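Side-chain contacts in ralf, proline/betaine transporter (PDB 4D7Q), which probably acts as a guanine nucleotide exchange factor, here as a chimera joining the Legionella Sec7 domain to the Rickettsia capping domain: residues A[281-286]-A[291-296]; A[108-113]-A[256-261]; A[214-217]-A[221-224]. The protein carries 2 engineered substitutions. All coordinates share one frame; numbering follows the deposited sequence.

Contact 1: residues A[281-286]-A[291-296]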
ATOM      1  N   GLN A 281      11.061  -2.992   4.317  1.00 22.70           N
ATOM      2  CA  GLN A 281       9.991  -3.852   3.794  1.00 21.46           C
ATOM      3  C   GLN A 281      10.618  -4.709   2.709  1.00 24.70           C
ATOM      4  O   GLN A 281      11.218  -4.169   1.778  1.00 23.59           O
ATOM      5  CB  GLN A 281       8.849  -3.047   3.222  1.00 21.74           C
ATOM      6  CG  GLN A 281       8.102  -2.191   4.246  1.00 25.86           C
ATOM      7  CD  GLN A 281       7.116  -1.331   3.507  1.00 35.26           C
ATOM      8  OE1 GLN A 281       6.312  -1.821   2.716  1.00 28.74           O
ATOM      9  NE2 GLN A 281       7.206  -0.027   3.686  1.00 26.08           N
ATOM     10  N   VAL A 282      10.541  -6.045   2.884  1.00 22.69           N
ATOM     11  CA  VAL A 282      11.112  -7.074   2.003  1.00 21.81           C
ATOM     12  C   VAL A 282       9.993  -7.729   1.164  1.00 25.32           C
ATOM     13  O   VAL A 282       9.030  -8.269   1.718  1.00 24.01           O
ATOM     14  CB  VAL A 282      11.930  -8.153   2.786  1.00 24.99           C
ATOM     15  CG1 VAL A 282      12.448  -9.260   1.839  1.00 24.47           C
ATOM     16  CG2 VAL A 282      13.098  -7.520   3.566  1.00 24.44           C
ATOM     17  N   TYR A 283      10.186  -7.729  -0.162  1.00 21.52           N
ATOM     18  CA  TYR A 283       9.298  -8.324  -1.162  1.00 20.54           C
ATOM     19  C   TYR A 283      10.051  -9.250  -2.045  1.00 27.66           C
ATOM     20  O   TYR A 283      11.096  -8.887  -2.587  1.00 30.27           O
ATOM     21  CB  TYR A 283       8.665  -7.251  -2.058  1.00 20.90           C
ATOM     22  CG  TYR A 283       7.799  -6.280  -1.300  1.00 22.65           C
ATOM     23  CD1 TYR A 283       8.360  -5.190  -0.629  1.00 23.92           C
ATOM     24  CD2 TYR A 283       6.422  -6.455  -1.228  1.00 22.38           C
ATOM     25  CE1 TYR A 283       7.571  -4.319   0.111  1.00 22.27           C
ATOM     26  CE2 TYR A 283       5.620  -5.561  -0.531  1.00 22.86           C
ATOM     27  CZ  TYR A 283       6.198  -4.488   0.127  1.00 27.18           C
ATOM     28  OH  TYR A 283       5.410  -3.634   0.849  1.00 27.08           O
ATOM     29  N   LYS A 284       9.526 -10.446  -2.218  1.00 24.16           N
ATOM     30  CA  LYS A 284      10.133 -11.426  -3.116  1.00 24.44           C
ATOM     31  C   LYS A 284       8.998 -12.097  -3.916  1.00 26.45           C
ATOM     32  O   LYS A 284       7.926 -12.334  -3.327  1.00 23.75           O
ATOM     33  CB  LYS A 284      10.952 -12.480  -2.340  1.00 27.26           C
ATOM     34  CG  LYS A 284      12.205 -11.931  -1.632  1.00 30.94           C
ATOM     35  CD  LYS A 284      13.230 -13.010  -1.293  1.00 45.37           C
ATOM     36  CE  LYS A 284      12.741 -13.980  -0.243  1.00 63.76           C
ATOM     37  NZ  LYS A 284      13.486 -15.267  -0.294  1.00 77.63           N
ATOM     38  N   PRO A 285       9.195 -12.370  -5.236  1.00 22.68           N
ATOM     39  CA  PRO A 285       8.147 -13.064  -6.026  1.00 23.17           C
ATOM     40  C   PRO A 285       7.549 -14.259  -5.294  1.00 27.39           C
ATOM     41  O   PRO A 285       8.269 -15.089  -4.741  1.00 27.17           O
ATOM     42  CB  PRO A 285       8.886 -13.487  -7.310  1.00 24.61           C
ATOM     43  CG  PRO A 285       9.910 -12.432  -7.469  1.00 27.79           C
ATOM     44  CD  PRO A 285      10.396 -12.128  -6.068  1.00 23.63           C
ATOM     45  N   SER A 286       6.232 -14.282  -5.237  1.00 23.27           N
ATOM     46  CA  SER A 286       5.497 -15.293  -4.537  1.00 22.63           C
ATOM     47  C   SER A 286       4.401 -15.902  -5.420  1.00 24.62           C
ATOM     48  O   SER A 286       4.188 -15.477  -6.499  1.00 23.41           O
ATOM     49  CB  SER A 286       4.890 -14.685  -3.278  1.00 24.40           C
ATOM     50  OG  SER A 286       5.877 -14.309  -2.381  1.00 31.06           O
ATOM     51  N   TRP A 291       0.970  -9.680 -10.119  1.00 20.63           N
ATOM     52  CA  TRP A 291       0.304  -8.474 -10.595  1.00 20.31           C
ATOM     53  C   TRP A 291       0.669  -7.267  -9.739  1.00 23.01           C
ATOM     54  O   TRP A 291       0.590  -6.125 -10.192  1.00 22.76           O
ATOM     55  CB  TRP A 291      -1.214  -8.670 -10.608  1.00 18.48           C
ATOM     56  CG  TRP A 291      -1.789  -8.990  -9.262  1.00 19.35           C
ATOM     57  CD1 TRP A 291      -2.139 -10.222  -8.793  1.00 21.77           C
ATOM     58  CD2 TRP A 291      -2.080  -8.062  -8.211  1.00 19.58           C
ATOM     59  NE1 TRP A 291      -2.631 -10.119  -7.513  1.00 21.68           N
ATOM     60  CE2 TRP A 291      -2.605  -8.802  -7.133  1.00 23.33           C
ATOM     61  CE3 TRP A 291      -1.947  -6.676  -8.075  1.00 21.46           C
ATOM     62  CZ2 TRP A 291      -2.996  -8.205  -5.937  1.00 23.80           C
ATOM     63  CZ3 TRP A 291      -2.337  -6.085  -6.886  1.00 22.86           C
ATOM     64  CH2 TRP A 291      -2.856  -6.849  -5.833  1.00 23.75           C
ATOM     65  N   PHE A 292       1.069  -7.527  -8.498  1.00 19.66           N
ATOM     66  CA  PHE A 292       1.450  -6.456  -7.571  1.00 20.47           C
ATOM     67  C   PHE A 292       2.921  -6.113  -7.646  1.00 25.08           C
ATOM     68  O   PHE A 292       3.286  -4.939  -7.606  1.00 23.29           O
ATOM     69  CB  PHE A 292       1.116  -6.874  -6.121  1.00 21.47           C
ATOM     70  CG  PHE A 292       1.345  -5.790  -5.090  1.00 23.41           C
ATOM     71  CD1 PHE A 292       0.474  -4.700  -4.987  1.00 24.77           C
ATOM     72  CD2 PHE A 292       2.452  -5.830  -4.249  1.00 23.79           C
ATOM     73  CE1 PHE A 292       0.695  -3.698  -4.036  1.00 23.55           C
ATOM     74  CE2 PHE A 292       2.651  -4.837  -3.285  1.00 25.03           C
ATOM     75  CZ  PHE A 292       1.765  -3.792  -3.178  1.00 21.82           C
ATOM     76  N   LEU A 293       3.766  -7.154  -7.709  1.00 22.70           N
ATOM     77  CA  LEU A 293       5.208  -7.016  -7.625  1.00 22.60           C
ATOM     78  C   LEU A 293       5.949  -7.151  -8.953  1.00 26.87           C
ATOM     79  O   LEU A 293       7.086  -6.692  -9.076  1.00 24.60           O
ATOM     80  CB  LEU A 293       5.712  -8.079  -6.628  1.00 21.97           C
ATOM     81  CG  LEU A 293       7.203  -8.094  -6.271  1.00 26.26           C
ATOM     82  CD1 LEU A 293       7.607  -6.845  -5.494  1.00 26.62           C
ATOM     83  CD2 LEU A 293       7.573  -9.341  -5.554  1.00 24.82           C
ATOM     84  N   GLY A 294       5.355  -7.839  -9.906  1.00 24.59           N
ATOM     85  CA  GLY A 294       6.095  -8.146 -11.121  1.00 24.76           C
ATOM     86  C   GLY A 294       6.971  -9.358 -10.845  1.00 29.94           C
ATOM     87  O   GLY A 294       6.758 -10.083  -9.869  1.00 29.52           O
ATOM     88  N   GLU A 295       7.995  -9.559 -11.651  1.00 27.49           N
ATOM     89  CA  GLU A 295       8.826 -10.756 -11.554  1.00 27.84           C
ATOM     90  C   GLU A 295      10.067 -10.655 -10.684  1.00 30.42           C
ATOM     91  O   GLU A 295      10.751 -11.665 -10.500  1.00 29.73           O
ATOM     92  CB  GLU A 295       9.191 -11.257 -12.965  1.00 29.77           C
ATOM     93  CG  GLU A 295       7.989 -11.586 -13.845  1.00 42.21           C
ATOM     94  CD  GLU A 295       8.302 -12.092 -15.244  1.00 57.85           C
ATOM     95  OE1 GLU A 295       9.341 -11.700 -15.825  1.00 49.58           O
ATOM     96  OE2 GLU A 295       7.481 -12.873 -15.771  1.00 58.50           O
ATOM     97  N   LYS A 296      10.371  -9.466 -10.158  1.00 27.53           N
ATOM     98  CA  LYS A 296      11.589  -9.270  -9.358  1.00 28.19           C
ATOM     99  C   LYS A 296      11.352  -8.862  -7.916  1.00 32.09           C
ATOM    100  O   LYS A 296      10.257  -8.450  -7.551  1.00 31.76           O
ATOM    101  CB  LYS A 296      12.542  -8.269 -10.053  1.00 31.82           C
ATOM    102  CG  LYS A 296      12.882  -8.608 -11.518  1.00 52.98           C
ATOM    103  CD  LYS A 296      13.931  -9.720 -11.689  1.00 63.80           C
ATOM    104  CE  LYS A 296      14.333  -9.925 -13.138  1.00 78.51           C
ATOM    105  NZ  LYS A 296      13.252 -10.556 -13.957  1.00 87.01           N
TER
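The link between two neighbouring antiparallel strands of the capping-domain sheet folds back here so that Leu293, from the short helix 290-293, packs against Tyr283 and Pro285. Leu293 uses both of its methyls. CD1 lies 3.6 Å from Tyr283 CB, where the strand 277-283 ends. CD2 meets the peptide that follows, 3.5 Å from Pro285 N and about as close to the carbonyl carbon of Lys284. The first torsion of Leu293 (chi1 -176°) turns CG toward the strand. The second (chi2 67°) spreads the methyls, CD1 to Tyr283 and CD2 to the Lys284-Pro285 peptide.

Phe292 joins from the same helix. Its CE2 approaches Tyr283 CE2 at 4.1 Å. Tyr283 meets the phenylalanine ring at its edge, near its plane. Pro285 lies over the turn after the helix: its CG is 3.2 Å from Glu295 O, and its CD faces the carbonyl carbon of Lys296. Gly294 leaves the helix with a positive phi of 81°.

The far end of the tyrosine is polar. Its OH donates to Gln281 OE1 at 2.8 Å, in the plane of that carbonyl. It is also hydrogen-bonded to Ala110 N of the Sec7 part, a bond that crosses the engineered fusion. This grip holds the phenol in place.

The strand 277-283 runs between 264-271 and 297-303. Tyr264 on the former meets the Tyr283 ring, and Lys298 on the latter makes a cation-pi contact with it. Trp291 turns to helix 135-152 of the Sec7 part, again across the fusion.

Contact 2: residues A[108-113]-A[256-261]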
ATOM      1  N   GLY A 108       2.361   0.866  -3.602  1.00 24.54           N
ATOM      2  CA  GLY A 108       3.214  -0.280  -3.902  1.00 23.99           C
ATOM      3  C   GLY A 108       3.679  -1.019  -2.661  1.00 26.04           C
ATOM      4  O   GLY A 108       4.574  -1.857  -2.743  1.00 25.27           O
ATOM      5  N   GLU A 109       3.096  -0.682  -1.495  1.00 20.92           N
ATOM      6  CA  GLU A 109       3.391  -1.316  -0.203  1.00 20.39           C
ATOM      7  C   GLU A 109       2.243  -2.236   0.154  1.00 23.11           C
ATOM      8  O   GLU A 109       1.082  -1.846  -0.009  1.00 21.47           O
ATOM      9  CB  GLU A 109       3.616  -0.274   0.893  1.00 20.49           C
ATOM     10  CG  GLU A 109       4.897   0.510   0.682  1.00 21.25           C
ATOM     11  CD  GLU A 109       4.954   1.750   1.536  1.00 27.69           C
ATOM     12  OE1 GLU A 109       5.001   1.626   2.782  1.00 30.93           O
ATOM     13  OE2 GLU A 109       4.839   2.850   0.957  1.00 32.95           O
ATOM     14  N   ALA A 110       2.558  -3.487   0.546  1.00 19.74           N
ATOM     15  CA  ALA A 110       1.542  -4.508   0.813  1.00 19.44           C
ATOM     16  C   ALA A 110       0.511  -4.091   1.875  1.00 23.08           C
ATOM     17  O   ALA A 110      -0.685  -4.283   1.661  1.00 20.65           O
ATOM     18  CB  ALA A 110       2.197  -5.811   1.223  1.00 19.99           C
ATOM     19  N   GLN A 111       0.973  -3.576   3.020  1.00 19.73           N
ATOM     20  CA  GLN A 111       0.056  -3.196   4.121  1.00 21.01           C
ATOM     21  C   GLN A 111      -0.895  -2.090   3.723  1.00 24.84           C
ATOM     22  O   GLN A 111      -2.042  -2.082   4.176  1.00 25.29           O
ATOM     23  CB  GLN A 111       0.831  -2.770   5.366  1.00 22.34           C
ATOM     24  CG  GLN A 111       1.655  -3.864   6.027  1.00 25.08           C
ATOM     25  CD  GLN A 111       2.214  -3.288   7.302  1.00 49.30           C
ATOM     26  OE1 GLN A 111       1.476  -2.806   8.163  1.00 57.85           O
ATOM     27  NE2 GLN A 111       3.515  -3.176   7.386  1.00 34.69           N
ATOM     28  N   LYS A 112      -0.422  -1.180   2.841  1.00 20.97           N
ATOM     29  CA  LYS A 112      -1.200  -0.078   2.284  1.00 19.46           C
ATOM     30  C   LYS A 112      -2.266  -0.609   1.313  1.00 23.44           C
ATOM     31  O   LYS A 112      -3.441  -0.259   1.448  1.00 22.53           O
ATOM     32  CB  LYS A 112      -0.280   0.960   1.637  1.00 20.18           C
ATOM     33  CG  LYS A 112       0.540   1.724   2.670  1.00 25.57           C
ATOM     34  CD  LYS A 112       1.342   2.849   2.084  1.00 26.01           C
ATOM     35  CE  LYS A 112       2.017   3.606   3.207  1.00 24.62           C
ATOM     36  NZ  LYS A 112       3.120   4.417   2.667  1.00 23.64           N
ATOM     37  N   ILE A 113      -1.890  -1.483   0.365  1.00 20.20           N
ATOM     38  CA  ILE A 113      -2.899  -2.053  -0.570  1.00 20.36           C
ATOM     39  C   ILE A 113      -3.950  -2.892   0.209  1.00 22.17           C
ATOM     40  O   ILE A 113      -5.132  -2.906  -0.150  1.00 20.77           O
ATOM     41  CB  ILE A 113      -2.276  -2.809  -1.807  1.00 23.55           C
ATOM     42  CG1 ILE A 113      -3.294  -2.948  -2.986  1.00 25.81           C
ATOM     43  CG2 ILE A 113      -1.728  -4.192  -1.442  1.00 21.01           C
ATOM     44  CD1 ILE A 113      -3.439  -1.742  -3.853  1.00 29.08           C
ATOM     45  N   THR A 256       0.018 -14.571   6.215  1.00 25.16           N
ATOM     46  CA  THR A 256       0.378 -15.463   5.101  1.00 24.21           C
ATOM     47  C   THR A 256      -0.387 -15.195   3.829  1.00 24.12           C
ATOM     48  O   THR A 256       0.199 -15.243   2.745  1.00 21.36           O
ATOM     49  CB  THR A 256       0.261 -16.926   5.536  1.00 39.85           C
ATOM     50  OG1 THR A 256      -0.960 -17.054   6.257  1.00 50.38           O
ATOM     51  CG2 THR A 256       1.412 -17.353   6.419  1.00 41.26           C
ATOM     52  N   PHE A 257      -1.692 -14.889   3.957  1.00 21.05           N
ATOM     53  CA  PHE A 257      -2.555 -14.574   2.816  1.00 20.72           C
ATOM     54  C   PHE A 257      -1.955 -13.357   2.065  1.00 25.41           C
ATOM     55  O   PHE A 257      -1.643 -13.465   0.886  1.00 25.67           O
ATOM     56  CB  PHE A 257      -4.019 -14.329   3.287  1.00 21.56           C
ATOM     57  CG  PHE A 257      -4.972 -13.976   2.160  1.00 23.18           C
ATOM     58  CD1 PHE A 257      -5.001 -12.690   1.624  1.00 23.71           C
ATOM     59  CD2 PHE A 257      -5.801 -14.941   1.599  1.00 26.46           C
ATOM     60  CE1 PHE A 257      -5.839 -12.378   0.528  1.00 26.53           C
ATOM     61  CE2 PHE A 257      -6.643 -14.625   0.515  1.00 27.07           C
ATOM     62  CZ  PHE A 257      -6.695 -13.326   0.026  1.00 24.69           C
ATOM     63  N   LEU A 258      -1.741 -12.234   2.766  1.00 23.50           N
ATOM     64  CA  LEU A 258      -1.165 -11.017   2.189  1.00 23.58           C
ATOM     65  C   LEU A 258       0.204 -11.258   1.508  1.00 24.77           C
ATOM     66  O   LEU A 258       0.419 -10.778   0.413  1.00 21.63           O
ATOM     67  CB  LEU A 258      -1.073  -9.903   3.250  1.00 24.14           C
ATOM     68  CG  LEU A 258      -0.657  -8.494   2.731  1.00 26.69           C
ATOM     69  CD1 LEU A 258      -1.645  -7.960   1.716  1.00 26.90           C
ATOM     70  CD2 LEU A 258      -0.542  -7.524   3.872  1.00 22.92           C
ATOM     71  N   SER A 259       1.109 -11.994   2.174  1.00 23.19           N
ATOM     72  CA  SER A 259       2.426 -12.376   1.676  1.00 22.42           C
ATOM     73  C   SER A 259       2.323 -13.064   0.292  1.00 26.49           C
ATOM     74  O   SER A 259       3.112 -12.772  -0.605  1.00 24.29           O
ATOM     75  CB  SER A 259       3.085 -13.329   2.669  1.00 25.47           C
ATOM     76  OG  SER A 259       4.477 -13.391   2.406  1.00 34.41           O
ATOM     77  N   LYS A 260       1.356 -13.999   0.137  1.00 22.57           N
ATOM     78  CA  LYS A 260       1.152 -14.733  -1.107  1.00 21.56           C
ATOM     79  C   LYS A 260       0.686 -13.822  -2.231  1.00 22.54           C
ATOM     80  O   LYS A 260       1.170 -13.954  -3.344  1.00 19.09           O
ATOM     81  CB  LYS A 260       0.148 -15.877  -0.908  1.00 21.32           C
ATOM     82  CG  LYS A 260       0.735 -17.041  -0.124  1.00 23.84           C
ATOM     83  CD  LYS A 260      -0.328 -18.107   0.081  1.00 29.48           C
ATOM     84  CE  LYS A 260       0.207 -19.350   0.748  1.00 27.77           C
ATOM     85  NZ  LYS A 260      -0.891 -20.336   0.891  1.00 35.37           N
ATOM     86  N   PHE A 261      -0.206 -12.878  -1.928  1.00 20.90           N
ATOM     87  CA  PHE A 261      -0.758 -11.976  -2.937  1.00 20.56           C
ATOM     88  C   PHE A 261       0.097 -10.773  -3.275  1.00 22.03           C
ATOM     89  O   PHE A 261      -0.158 -10.111  -4.275  1.00 19.35           O
ATOM     90  CB  PHE A 261      -2.228 -11.602  -2.598  1.00 21.50           C
ATOM     91  CG  PHE A 261      -3.245 -12.652  -3.032  1.00 21.55           C
ATOM     92  CD1 PHE A 261      -3.736 -12.671  -4.327  1.00 22.71           C
ATOM     93  CD2 PHE A 261      -3.697 -13.622  -2.141  1.00 21.93           C
ATOM     94  CE1 PHE A 261      -4.667 -13.640  -4.728  1.00 23.86           C
ATOM     95  CE2 PHE A 261      -4.630 -14.589  -2.540  1.00 23.42           C
ATOM     96  CZ  PHE A 261      -5.109 -14.595  -3.830  1.00 22.27           C
TER
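Ala110 and Leu258 carry the apolar part of this contact, which joins the Sec7 domain to the capping domain. Leu258 reaches from helix 256-262 to the first turn of helix 110-127. Its extended first torsion (chi1 -172°) helps direct the branched end at the alanine. Leu258 CD2 comes to 4.2 Å from Ala110 CB. Leu258 CD1 lies beside the backbone, 3.8 Å from Ala110 O. Leu258 CD2 also approaches Gln111 N at 4.3 Å. The buried area is small, 118 Å², and the approach is van der Waals packing.

The polar interactions lie within the start of helix 110-127, away from Leu258. Glu109 stands at the N-cap position of this helix. Its OE2 forms a salt bridge with Lys112 NZ at 2.9 Å. The amine is on the syn side of the carboxylate, 34° out of its plane. Lys112 is also paired with Asp66, so its ammonium group is shared between two acids. The other oxygen, Glu109 OE1, accepts from Gln281 NE2 of the capping domain.

The aromatic contacts place helix 256-262 in the fold: Phe257 and Phe261 both pack on helix 135-152 of the Sec7 part.

In this arrangement a leucine of one helix packs on the first turn of another, at the interface of the Sec7 and capping domains. Because the two domains come from different bacteria, this is an interface of an engineered chimera.

Contact 3: residues A[214-217]-A[221-224]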
ATOM      1  N   ILE A 214      16.429  -6.303  -6.824  1.00 31.29           N
ATOM      2  CA  ILE A 214      17.495  -6.658  -5.885  1.00 30.71           C
ATOM      3  C   ILE A 214      17.603  -8.183  -5.826  1.00 36.30           C
ATOM      4  O   ILE A 214      16.587  -8.864  -5.978  1.00 36.06           O
ATOM      5  CB  ILE A 214      17.293  -5.979  -4.489  1.00 33.03           C
ATOM      6  CG1 ILE A 214      18.633  -5.845  -3.714  1.00 33.93           C
ATOM      7  CG2 ILE A 214      16.162  -6.630  -3.643  1.00 32.24           C
ATOM      8  CD1 ILE A 214      18.648  -4.822  -2.546  1.00 40.59           C
ATOM      9  N   SER A 215      18.819  -8.721  -5.677  1.00 34.81           N
ATOM     10  CA  SER A 215      18.984 -10.176  -5.555  1.00 36.15           C
ATOM     11  C   SER A 215      20.158 -10.596  -4.681  1.00 41.81           C
ATOM     12  O   SER A 215      21.089  -9.816  -4.479  1.00 42.54           O
ATOM     13  CB  SER A 215      19.009 -10.871  -6.921  1.00 39.45           C
ATOM     14  OG  SER A 215      20.300 -11.003  -7.492  1.00 45.59           O
ATOM     15  N   SER A 216      20.108 -11.842  -4.176  1.00 39.93           N
ATOM     16  CA  SER A 216      21.183 -12.464  -3.401  1.00 40.99           C
ATOM     17  C   SER A 216      22.427 -12.603  -4.280  1.00 47.05           C
ATOM     18  O   SER A 216      23.552 -12.522  -3.783  1.00 47.27           O
ATOM     19  CB  SER A 216      20.759 -13.844  -2.905  1.00 42.75           C
ATOM     20  OG  SER A 216      20.007 -13.773  -1.704  1.00 47.69           O
ATOM     21  N   GLN A 217      22.215 -12.775  -5.594  1.00 44.49           N
ATOM     22  CA  GLN A 217      23.283 -12.928  -6.581  1.00 45.47           C
ATOM     23  C   GLN A 217      23.955 -11.596  -6.897  1.00 48.93           C
ATOM     24  O   GLN A 217      25.152 -11.579  -7.166  1.00 48.77           O
ATOM     25  CB  GLN A 217      22.754 -13.595  -7.871  1.00 47.03           C
ATOM     26  CG  GLN A 217      22.431 -15.093  -7.741  1.00 67.89           C
ATOM     27  CD  GLN A 217      21.264 -15.425  -6.823  1.00 87.94           C
ATOM     28  OE1 GLN A 217      20.109 -15.024  -7.041  1.00 78.93           O
ATOM     29  NE2 GLN A 217      21.547 -16.169  -5.766  1.00 85.68           N
ATOM     30  N   THR A 221      24.675  -7.516   0.872  1.00 35.01           N
ATOM     31  CA  THR A 221      23.835  -7.152   2.019  1.00 34.41           C
ATOM     32  C   THR A 221      22.471  -7.858   1.929  1.00 36.68           C
ATOM     33  O   THR A 221      21.977  -8.384   2.933  1.00 35.25           O
ATOM     34  CB  THR A 221      23.700  -5.629   2.156  1.00 38.36           C
ATOM     35  OG1 THR A 221      24.986  -5.038   1.985  1.00 40.06           O
ATOM     36  CG2 THR A 221      23.122  -5.214   3.518  1.00 33.12           C
ATOM     37  N   PHE A 222      21.867  -7.872   0.731  1.00 32.90           N
ATOM     38  CA  PHE A 222      20.596  -8.561   0.545  1.00 32.19           C
ATOM     39  C   PHE A 222      20.783 -10.077   0.673  1.00 37.67           C
ATOM     40  O   PHE A 222      19.928 -10.731   1.281  1.00 37.04           O
ATOM     41  CB  PHE A 222      19.932  -8.196  -0.782  1.00 33.53           C
ATOM     42  CG  PHE A 222      18.526  -8.732  -0.916  1.00 34.25           C
ATOM     43  CD1 PHE A 222      17.471  -8.146  -0.224  1.00 35.78           C
ATOM     44  CD2 PHE A 222      18.252  -9.806  -1.756  1.00 36.10           C
ATOM     45  CE1 PHE A 222      16.169  -8.628  -0.369  1.00 36.93           C
ATOM     46  CE2 PHE A 222      16.945 -10.285  -1.903  1.00 38.06           C
ATOM     47  CZ  PHE A 222      15.914  -9.699  -1.208  1.00 35.93           C
ATOM     48  N   LYS A 223      21.913 -10.627   0.140  1.00 34.71           N
ATOM     49  CA  LYS A 223      22.244 -12.058   0.247  1.00 34.74           C
ATOM     50  C   LYS A 223      22.195 -12.498   1.719  1.00 39.58           C
ATOM     51  O   LYS A 223      21.548 -13.489   2.047  1.00 39.54           O
ATOM     52  CB  LYS A 223      23.641 -12.352  -0.333  1.00 37.04           C
ATOM     53  CG  LYS A 223      24.039 -13.833  -0.230  1.00 40.55           C
ATOM     54  CD  LYS A 223      25.546 -14.043  -0.177  1.00 54.48           C
ATOM     55  CE  LYS A 223      26.161 -14.255  -1.538  1.00 67.56           C
ATOM     56  NZ  LYS A 223      27.643 -14.325  -1.466  1.00 71.80           N
ATOM     57  N   GLN A 224      22.862 -11.729   2.595  1.00 37.11           N
ATOM     58  CA  GLN A 224      22.941 -11.992   4.027  1.00 37.19           C
ATOM     59  C   GLN A 224      21.580 -11.846   4.708  1.00 40.54           C
ATOM     60  O   GLN A 224      21.164 -12.752   5.432  1.00 39.28           O
ATOM     61  CB  GLN A 224      24.006 -11.101   4.671  1.00 38.91           C
ATOM     62  CG  GLN A 224      25.420 -11.490   4.262  1.00 46.39           C
ATOM     63  CD  GLN A 224      26.439 -10.601   4.901  1.00 56.36           C
ATOM     64  OE1 GLN A 224      26.763  -9.523   4.399  1.00 55.62           O
ATOM     65  NE2 GLN A 224      26.938 -11.019   6.047  1.00 43.64           N
TER
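Ile214 lies over the face of Phe222 in a strand-to-helix connection of the capping domain, where strand 208-214 gives way to helix 220-230. This is the tight side. Ile214 CG2 stands 3.8 Å from the centroid of the Phe222 ring and only 9° off the ring normal, a CH-pi contact almost centred on the ring. The other branch of the isoleucine runs alongside the stem of the phenylalanine: Ile214 CG1 and CD1 are each 4.0 Å from Phe222 CB. A chi1 of -172° swings the phenylalanine ring toward Ile214. The backbone after Ile214 then passes the ring. Ser215 C approaches Phe222 CD2 at 3.6 Å, while Ser216 N sits at the ring edge, near its plane. Ile299 of strand 297-303 touches both side chains, and Phe222 packs on that side of the sheet.

Ser216 and Lys223 also meet closely. The aliphatic start of the lysine lies along the serine backbone, with Lys223 CB 3.5 Å from Ser216 O. The start of the helix is held by Asp219, whose OD1 accepts from Phe222 N.

The loose side begins farther out. The lysine chain bends at chi3 (-92°), and its amine leads away from the loop. Gln217 is exposed, and its backbone N makes only a weak hydrogen bond to Ser215 OG.

The serine hydroxyl belongs to the close part. It has a weak hydrogen bond with Asn226 ND2, and Ser216 OG lies 3.4 Å from Lys223 CA.

Overall arrangement
Along the chain, contact 3 lies wholly between the two segments of contact 2, and contact 1 follows both. Contacts 1 and 3 belong to the capping domain. Contact 2 joins that domain to the Sec7 domain. The centres of contacts 1 and 2 are 10 Å apart, and two probable hydrogen bonds join them. The end of strand 277-283 therefore meets the start of helix 110-127. Contact 3 is about 15 Å from contact 1, centre to centre, and touches it lightly through Lys284 and Phe222. Contact 1 thus lies within the capping domain, next to the interface that contact 2 forms. That interface is a product of the fusion; contact 3 lies farther out.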